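Local structure of 1-Cys peroxiredoxin (Vibrio vulnificus MO6-24/O, 5K2I) at residues 5-10 against 131-136; 57-62 against 149-154; 104-109 against 118-123. The protein probably reduces peroxides such as hydrogen peroxide through a single cysteine thiol of a thioredoxin-type fold, and is implicated in scavenging nitric oxide. One frame throughout, in Å; residues are numbered along the deposited sequence. Where two conformers were deposited one is given.

Contact 1. Residues 5-10 against 131-136; sequences GQTLPN and NGVVTT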
loop_
_atom_site.group_PDB
_atom_site.type_symbol
_atom_site.label_atom_id
_atom_site.label_comp_id
_atom_site.label_asym_id
_atom_site.label_seq_id
_atom_site.Cartn_x
_atom_site.Cartn_y
_atom_site.Cartn_z
ATOM N N GLY A 5 -10.759 8.502 -23.714
ATOM C CA GLY A 5 -11.497 9.067 -24.826
ATOM C C GLY A 5 -12.587 10.022 -24.380
ATOM O O GLY A 5 -13.142 10.757 -25.198
ATOM N N GLN A 6 -12.914 10.013 -23.090
ATOM C CA GLN A 6 -13.890 10.961 -22.567
ATOM C C GLN A 6 -13.205 12.246 -22.138
ATOM O O GLN A 6 -12.072 12.233 -21.654
ATOM C CB GLN A 6 -14.660 10.386 -21.373
ATOM C CG GLN A 6 -15.520 9.161 -21.686
ATOM C CD GLN A 6 -16.537 8.873 -20.594
ATOM O OE1 GLN A 6 -16.190 8.431 -19.499
ATOM N NE2 GLN A 6 -17.807 9.150 -20.880
ATOM N N THR A 7 -13.895 13.360 -22.320
ATOM C CA THR A 7 -13.452 14.622 -21.774
ATOM C C THR A 7 -13.571 14.574 -20.244
ATOM O O THR A 7 -14.510 13.974 -19.716
ATOM C CB THR A 7 -14.290 15.764 -22.377
ATOM O OG1 THR A 7 -14.163 15.731 -23.808
ATOM C CG2 THR A 7 -13.852 17.112 -21.860
ATOM N N LEU A 8 -12.631 15.194 -19.532
ATOM C CA LEU A 8 -12.743 15.321 -18.088
ATOM C C LEU A 8 -14.080 15.936 -17.701
ATOM O O LEU A 8 -14.638 16.740 -18.465
ATOM C CB LEU A 8 -11.630 16.206 -17.529
ATOM C CG LEU A 8 -10.216 15.663 -17.471
ATOM C CD1 LEU A 8 -9.266 16.799 -17.059
ATOM C CD2 LEU A 8 -10.133 14.506 -16.499
ATOM N N PRO A 9 -14.577 15.613 -16.499
ATOM C CA PRO A 9 -15.737 16.345 -15.986
ATOM C C PRO A 9 -15.496 17.847 -16.071
ATOM O O PRO A 9 -14.389 18.310 -15.801
ATOM C CB PRO A 9 -15.828 15.897 -14.523
ATOM C CG PRO A 9 -15.099 14.601 -14.461
ATOM C CD PRO A 9 -14.059 14.631 -15.535
ATOM N N ASN A 10 -16.517 18.594 -16.468
ATOM C CA ASN A 10 -16.404 20.039 -16.554
ATOM C C ASN A 10 -16.535 20.621 -15.164
ATOM O O ASN A 10 -17.592 21.122 -14.783
ATOM C CB ASN A 10 -17.467 20.588 -17.498
ATOM C CG ASN A 10 -17.412 22.080 -17.632
ATOM O OD1 ASN A 10 -16.378 22.709 -17.410
ATOM N ND2 ASN A 10 -18.539 22.670 -18.026
ATOM N N ASN A 131 -5.645 18.013 -24.394
ATOM C CA ASN A 131 -6.705 19.003 -24.600
ATOM C C ASN A 131 -7.977 18.617 -23.833
ATOM O O ASN A 131 -9.085 18.658 -24.373
ATOM C CB ASN A 131 -7.019 19.158 -26.096
ATOM C CG ASN A 131 -7.964 20.318 -26.389
ATOM O OD1 ASN A 131 -7.830 21.419 -25.845
ATOM N ND2 ASN A 131 -8.935 20.068 -27.254
ATOM N N GLY A 132 -7.811 18.201 -22.584
ATOM C CA GLY A 132 -8.963 17.886 -21.754
ATOM C C GLY A 132 -9.538 16.490 -21.918
ATOM O O GLY A 132 -10.431 16.126 -21.164
ATOM N N VAL A 133 -9.048 15.733 -22.897
ATOM C CA VAL A 133 -9.517 14.371 -23.141
ATOM C C VAL A 133 -8.592 13.385 -22.445
ATOM O O VAL A 133 -7.381 13.426 -22.646
ATOM C CB VAL A 133 -9.568 14.069 -24.641
ATOM C CG1 VAL A 133 -10.033 12.644 -24.892
ATOM C CG2 VAL A 133 -10.498 15.067 -25.329
ATOM N N VAL A 134 -9.148 12.500 -21.623
ATOM C CA VAL A 134 -8.345 11.472 -20.965
ATOM C C VAL A 134 -7.840 10.479 -21.991
ATOM O O VAL A 134 -8.625 9.749 -22.582
ATOM C CB VAL A 134 -9.162 10.745 -19.892
ATOM C CG1 VAL A 134 -8.330 9.634 -19.258
ATOM C CG2 VAL A 134 -9.628 11.749 -18.840
ATOM N N THR A 135 -6.536 10.452 -22.242
ATOM C CA THR A 135 -5.952 9.551 -23.233
ATOM C C THR A 135 -5.443 8.275 -22.574
ATOM O O THR A 135 -5.590 7.176 -23.110
ATOM C CB THR A 135 -4.805 10.240 -23.983
ATOM O OG1 THR A 135 -5.332 11.355 -24.711
ATOM C CG2 THR A 135 -4.124 9.276 -24.940
ATOM N N THR A 136 -4.838 8.442 -21.396
ATOM C CA THR A 136 -4.305 7.323 -20.605
ATOM C C THR A 136 -4.791 7.458 -19.171
ATOM O O THR A 136 -4.717 8.541 -18.609
ATOM C CB THR A 136 -2.761 7.292 -20.604
ATOM O OG1 THR A 136 -2.276 7.058 -21.932
ATOM C CG2 THR A 136 -2.250 6.192 -19.691
#

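Contact 2. Residues 57-62 against 149-154; sequences IVLADQ and NAETIL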
loop_
_atom_site.group_PDB
_atom_site.type_symbol
_atom_site.label_atom_id
_atom_site.label_comp_id
_atom_site.label_asym_id
_atom_site.label_seq_id
_atom_site.Cartn_x
_atom_site.Cartn_y
_atom_site.Cartn_z
ATOM N N ILE A 57 8.529 14.536 -9.529
ATOM C CA ILE A 57 9.563 15.560 -9.413
ATOM C C ILE A 57 10.815 15.130 -10.166
ATOM O O ILE A 57 11.351 15.881 -10.994
ATOM C CB ILE A 57 9.900 15.851 -7.938
ATOM C CG1 ILE A 57 8.787 16.686 -7.309
ATOM C CG2 ILE A 57 11.215 16.602 -7.824
ATOM C CD1 ILE A 57 8.919 16.847 -5.791
ATOM N N VAL A 58 11.280 13.912 -9.915
ATOM C CA VAL A 58 12.532 13.510 -10.538
ATOM C C VAL A 58 12.347 13.153 -12.011
ATOM O O VAL A 58 13.294 13.237 -12.779
ATOM C CB VAL A 58 13.211 12.331 -9.788
ATOM C CG1 VAL A 58 13.629 12.765 -8.381
ATOM C CG2 VAL A 58 12.307 11.103 -9.741
ATOM N N LEU A 59 11.132 12.781 -12.421
ATOM C CA LEU A 59 10.894 12.474 -13.840
ATOM C C LEU A 59 10.384 13.675 -14.644
ATOM O O LEU A 59 10.139 13.542 -15.839
ATOM C CB LEU A 59 9.896 11.323 -14.003
ATOM C CG LEU A 59 10.400 9.881 -13.908
ATOM C CD1 LEU A 59 9.404 8.916 -14.556
ATOM C CD2 LEU A 59 11.778 9.727 -14.519
ATOM N N ALA A 60 10.230 14.829 -14.003
ATOM C CA ALA A 60 9.616 15.983 -14.662
ATOM C C ALA A 60 10.354 16.383 -15.938
ATOM O O ALA A 60 9.727 16.647 -16.962
ATOM C CB ALA A 60 9.543 17.160 -13.709
ATOM N N ASP A 61 11.684 16.417 -15.891
ATOM C CA ASP A 61 12.446 16.789 -17.081
ATOM C C ASP A 61 12.219 15.825 -18.252
ATOM O O ASP A 61 12.057 16.259 -19.403
ATOM C CB ASP A 61 13.943 16.867 -16.760
ATOM C CG ASP A 61 14.325 18.165 -16.080
ATOM O OD1 ASP A 61 13.524 19.125 -16.131
ATOM O OD2 ASP A 61 15.437 18.232 -15.510
ATOM N N GLN A 62 12.193 14.527 -17.961
ATOM C CA GLN A 62 12.009 13.519 -18.998
ATOM C C GLN A 62 10.593 13.578 -19.554
ATOM O O GLN A 62 10.387 13.377 -20.749
ATOM C CB GLN A 62 12.310 12.127 -18.454
ATOM C CG GLN A 62 13.792 11.834 -18.327
ATOM C CD GLN A 62 14.057 10.593 -17.512
ATOM O OE1 GLN A 62 14.064 9.479 -18.035
ATOM N NE2 GLN A 62 14.283 10.780 -16.219
ATOM N N ASN A 149 3.432 3.602 -11.990
ATOM C CA ASN A 149 4.179 4.728 -11.438
ATOM C C ASN A 149 4.413 5.817 -12.486
ATOM O O ASN A 149 3.844 5.771 -13.579
ATOM C CB ASN A 149 5.508 4.211 -10.887
ATOM C CG ASN A 149 6.258 3.353 -11.904
ATOM O OD1 ASN A 149 6.195 3.604 -13.107
ATOM N ND2 ASN A 149 6.963 2.327 -11.423
ATOM N N ALA A 150 5.263 6.791 -12.175
ATOM C CA ALA A 150 5.554 7.845 -13.145
ATOM C C ALA A 150 6.233 7.270 -14.391
ATOM O O ALA A 150 6.002 7.748 -15.496
ATOM C CB ALA A 150 6.418 8.934 -12.515
ATOM N N GLU A 151 7.048 6.226 -14.220
ATOM C CA GLU A 151 7.681 5.571 -15.370
ATOM C C GLU A 151 6.655 4.958 -16.314
ATOM O O GLU A 151 6.873 4.927 -17.525
ATOM C CB GLU A 151 8.661 4.476 -14.926
ATOM C CG GLU A 151 9.959 4.986 -14.328
ATOM C CD GLU A 151 10.971 5.495 -15.357
ATOM O OE1 GLU A 151 10.762 5.334 -16.584
ATOM O OE2 GLU A 151 11.999 6.057 -14.925
ATOM N N THR A 152 5.552 4.454 -15.765
ATOM C CA THR A 152 4.477 3.907 -16.587
ATOM C C THR A 152 3.933 4.996 -17.498
ATOM O O THR A 152 3.678 4.762 -18.677
ATOM C CB THR A 152 3.329 3.339 -15.740
ATOM O OG1 THR A 152 3.867 2.604 -14.637
ATOM C CG2 THR A 152 2.440 2.423 -16.581
ATOM N N ILE A 153 3.766 6.190 -16.938
ATOM C CA ILE A 153 3.276 7.329 -17.705
ATOM C C ILE A 153 4.298 7.751 -18.761
ATOM O O ILE A 153 3.950 7.984 -19.918
ATOM C CB ILE A 153 2.943 8.516 -16.770
ATOM C CG1 ILE A 153 1.707 8.197 -15.914
ATOM C CG2 ILE A 153 2.754 9.812 -17.565
ATOM C CD1 ILE A 153 0.409 8.077 -16.702
ATOM N N LEU A 154 5.563 7.829 -18.360
ATOM C CA LEU A 154 6.626 8.182 -19.290
ATOM C C LEU A 154 6.637 7.239 -20.494
ATOM O O LEU A 154 6.789 7.676 -21.632
ATOM C CB LEU A 154 7.981 8.162 -18.577
ATOM C CG LEU A 154 9.189 8.513 -19.444
ATOM C CD1 LEU A 154 9.109 9.959 -19.937
ATOM C CD2 LEU A 154 10.478 8.273 -18.677
HETATM O O HOH W 1 14.074 7.311 -15.959
#

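Contact 3. Residues 104-109 against 118-123; sequences FTKALG and GGLRSQ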
loop_
_atom_site.group_PDB
_atom_site.type_symbol
_atom_site.label_atom_id
_atom_site.label_comp_id
_atom_site.label_asym_id
_atom_site.label_seq_id
_atom_site.Cartn_x
_atom_site.Cartn_y
_atom_site.Cartn_z
ATOM N N PHE A 104 -14.599 16.760 -7.801
ATOM C CA PHE A 104 -13.933 16.341 -9.033
ATOM C C PHE A 104 -13.693 14.827 -8.997
ATOM O O PHE A 104 -13.967 14.110 -9.967
ATOM C CB PHE A 104 -12.620 17.125 -9.209
ATOM C CG PHE A 104 -11.748 16.663 -10.356
ATOM C CD1 PHE A 104 -12.017 17.031 -11.663
ATOM C CD2 PHE A 104 -10.621 15.897 -10.107
ATOM C CE1 PHE A 104 -11.175 16.611 -12.704
ATOM C CE2 PHE A 104 -9.781 15.487 -11.132
ATOM C CZ PHE A 104 -10.062 15.840 -12.430
ATOM N N THR A 105 -13.230 14.349 -7.847
ATOM C CA THR A 105 -12.910 12.939 -7.657
ATOM C C THR A 105 -14.147 12.067 -7.805
ATOM O O THR A 105 -14.102 11.015 -8.459
ATOM C CB THR A 105 -12.255 12.740 -6.278
ATOM O OG1 THR A 105 -11.059 13.530 -6.214
ATOM C CG2 THR A 105 -11.910 11.297 -6.028
ATOM N N LYS A 106 -15.262 12.523 -7.240
ATOM C CA LYS A 106 -16.504 11.779 -7.377
ATOM C C LYS A 106 -17.006 11.799 -8.817
ATOM O O LYS A 106 -17.540 10.802 -9.292
ATOM C CB LYS A 106 -17.568 12.325 -6.442
ATOM C CG LYS A 106 -17.299 12.011 -4.986
ATOM C CD LYS A 106 -18.472 12.420 -4.109
ATOM C CE LYS A 106 -18.565 13.913 -3.990
ATOM N NZ LYS A 106 -19.690 14.312 -3.078
ATOM N N ALA A 107 -16.819 12.914 -9.514
ATOM C CA ALA A 107 -17.222 13.014 -10.925
ATOM C C ALA A 107 -16.441 12.038 -11.810
ATOM O O ALA A 107 -16.922 11.617 -12.850
ATOM C CB ALA A 107 -17.042 14.429 -11.422
ATOM N N LEU A 108 -15.229 11.682 -11.388
ATOM C CA LEU A 108 -14.415 10.708 -12.100
ATOM C C LEU A 108 -14.776 9.276 -11.742
ATOM O O LEU A 108 -14.351 8.338 -12.409
ATOM C CB LEU A 108 -12.934 10.910 -11.774
ATOM C CG LEU A 108 -12.251 12.186 -12.232
ATOM C CD1 LEU A 108 -10.854 12.227 -11.660
ATOM C CD2 LEU A 108 -12.191 12.239 -13.735
ATOM N N GLY A 109 -15.489 9.111 -10.629
ATOM C CA GLY A 109 -15.773 7.790 -10.102
ATOM C C GLY A 109 -14.568 7.146 -9.450
ATOM O O GLY A 109 -14.470 5.915 -9.384
ATOM N N GLY A 118 -9.698 9.922 7.182
ATOM C CA GLY A 118 -9.837 11.193 6.495
ATOM C C GLY A 118 -11.120 11.349 5.719
ATOM O O GLY A 118 -11.207 12.215 4.850
ATOM N N GLY A 119 -12.115 10.520 6.004
ATOM C CA GLY A 119 -13.347 10.581 5.247
ATOM C C GLY A 119 -13.152 10.179 3.791
ATOM O O GLY A 119 -12.297 9.345 3.465
ATOM N N LEU A 120 -13.942 10.780 2.905
ATOM C CA LEU A 120 -13.866 10.433 1.493
ATOM C C LEU A 120 -12.633 11.072 0.859
ATOM O O LEU A 120 -12.439 12.286 0.966
ATOM C CB LEU A 120 -15.134 10.879 0.767
ATOM C CG LEU A 120 -15.432 10.186 -0.559
ATOM C CD1 LEU A 120 -15.847 8.729 -0.334
ATOM C CD2 LEU A 120 -16.512 10.955 -1.315
ATOM N N ARG A 121 -11.798 10.253 0.222
ATOM C CA ARG A 121 -10.582 10.736 -0.436
ATOM C C ARG A 121 -10.509 10.183 -1.856
ATOM O O ARG A 121 -11.427 9.495 -2.308
ATOM C CB ARG A 121 -9.345 10.307 0.361
ATOM C CG ARG A 121 -9.315 10.829 1.795
ATOM C CD ARG A 121 -9.196 12.352 1.815
ATOM N NE ARG A 121 -8.991 12.880 3.165
ATOM C CZ ARG A 121 -7.805 13.213 3.683
ATOM N NH1 ARG A 121 -6.695 13.058 2.970
ATOM N NH2 ARG A 121 -7.735 13.717 4.918
ATOM N N SER A 122 -9.409 10.448 -2.551
ATOM C CA SER A 122 -9.202 9.912 -3.887
ATOM C C SER A 122 -8.421 8.611 -3.849
ATOM O O SER A 122 -7.532 8.434 -3.015
ATOM C CB SER A 122 -8.434 10.911 -4.752
ATOM O OG SER A 122 -8.297 10.434 -6.081
ATOM N N GLN A 123 -8.738 7.712 -4.772
ATOM C CA GLN A 123 -7.844 6.604 -5.100
ATOM C C GLN A 123 -6.575 7.163 -5.728
ATOM O O GLN A 123 -6.579 8.290 -6.248
ATOM C CB GLN A 123 -8.523 5.627 -6.058
ATOM C CG GLN A 123 -9.731 4.920 -5.443
ATOM C CD GLN A 123 -10.511 4.112 -6.475
ATOM O OE1 GLN A 123 -11.738 4.246 -6.596
ATOM N NE2 GLN A 123 -9.807 3.281 -7.223
HETATM O O HOH W 2 -8.813 12.734 -7.664
#

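Contact 1. Residues 5-10 against 131-136
Strand 133-139, last in the central sheet of this peroxiredoxin, receives the N-terminal loop 5-10 along its outer edge and pairs with it antiparallel at one bridge. The evidence is Thr-7 with Val-133, a non-hydrogen-bonded pair whose CA atoms lie 4.2 Å apart and whose neighbours supply the bonds. Leu-8 N donates to Gly-132 O over 2.9 Å, nearly along the C=O axis, and Val-134 N donates to Gln-6 O in its carbonyl plane, also over 2.9 Å. A third bond comes from Gly-5 N, 2.7 Å from Val-134 O and almost straight at 174°. Gly-132 O also receives a longer CA-H...O contact from Thr-7 CA at 3.4 Å, beside its bond from Leu-8 N.

The side chains divide between two environments. Those of Leu-8 and Val-134 cross at about a right angle, CD2 of Leu-8 meeting CG2 of Val-134 at 3.7 Å, and both residues are buried, with Met-127 of strand 120-130 touching each. On the more open side, Val-133 sets CG1 against Gly-5 O at 3.6 Å and CG2 near Thr-7 OG1. The N-terminal loop thus docks by an isolated antiparallel bridge on the edge strand of the thioredoxin-type sheet.

Contact 2. Residues 57-62 against 149-154
Leu-59 reaches from helix 53-65 to the first turn of helix 150-156, and its CD1 does most of the touching. That methyl lies 3.6 Å from Ala-150 CB and also rests on the backbone between Ala-150 and Glu-151, while CD2 stands 3.7 Å from Glu-151 OE2. Glu-151 gets there by a bend at chi2 (-77°), which folds its chain across the leucine at about a right angle. One turn further on, Leu-154 returns the contact: with CG anti to the backbone N (chi1 180°), it places CD1 3.7 Å from Gln-62 O and CD2 beside Gln-62 OE1.

On the solvent side the two polar ends share water 1, which donates to both. It lies 2.6 Å from Glu-151 OE2 and 3.0 Å from Gln-62 OE1, so the water spans a gap between two acceptors that could not bond each other directly.

The helices run nearly parallel, 10° between the axes of 57-62 and 150-154 and 10.5 Å apart at closest approach. In this thioredoxin-type fold they lie side by side on one face of the central sheet; Ile-153, next to the contact, packs on Ala-126 and Ile-128 of strand 120-130.

Behind the first shell, a capping box fixes the start of the C-terminal helix. Asn-149 OD1 accepts from Thr-152 N over 2.9 Å, nearly along its C=O axis, and Asn-149 N donates to Thr-152 OG1, also over 2.9 Å. The other end of the cap's amide, Asn-149 ND2, bonds to Glu-50 OE1, just ahead of helix 53-65. Being in the first helical turn, the Glu-151 carboxylate may be favoured by the positive end of the helix dipole.

Contact 3. Residues 104-109 against 118-123
Ser-122 OG is gripped by two hydrogen bonds. It donates to Gln-123 O over 2.8 Å, in the carbonyl plane and on a lone pair, and it accepts from water 2, which lies 2.8 Å from that OG. The same water donates to Thr-105 OG1, also over 2.8 Å, so helix 103-108 and strand 120-130 are joined through one solvent molecule. Thr-105 OG1 has a second partner in Asp-99 OD2, which helps to fix the rotation of the threonine. With its hydroxyl thus engaged, the threonine turns CG2 toward the strand: the methyl sits against the serine, 3.7 Å from Ser-122 OG, and is equally close to the CA and CB of that residue.

Short segment axes of 104-108 and 120-122 cross at 72° with a closest approach of 8.8 Å, a helix laid steeply across the start of a strand. The connection is compact. Gly-109 ends the helix in a Schellman motif, its phi of 74° and its N bonded 3.0 Å back to Lys-106 O; the chain then forms strand 111-113, which pairs antiparallel with 120-130 in a hairpin.

Lys-106 lays its aliphatic part at about a right angle to Leu-120, CD meeting CD2 at 3.7 Å, before the chain bends at chi3. On the far side of the strand Arg-121, whose CB points away from the helix, reaches back to the hairpin loop: NE donates over 2.9 Å to Gly-118 O, from 31° above the carbonyl plane. Arg-121 NH1 bonds in turn to Pro-41 O, following strand 34-40.

Overall arrangement
From the N terminus, residues 5-10 open the largest loop, which contact 1 closes when strand 133-139 arrives. Helix 53-65 starts a second loop inside it, but contact 2 closes this one only at helix 150-156, past the end of the first, so the two cross. Contact 3 is a local closure of helix 103-108 onto strand 120-130, nested within both. Its helix also touches contact 1, where Pro-9 packs on Ala-107 and Leu-108. The centres of contacts 2 and 3 are about 24 Å apart, on opposite sides of the chain's centre. Contacts 1 and 3 tie the N-terminal loop and helix 103-108 to neighbouring strands of one sheet, whereas contact 2 joins helices 53-65 and 150-156.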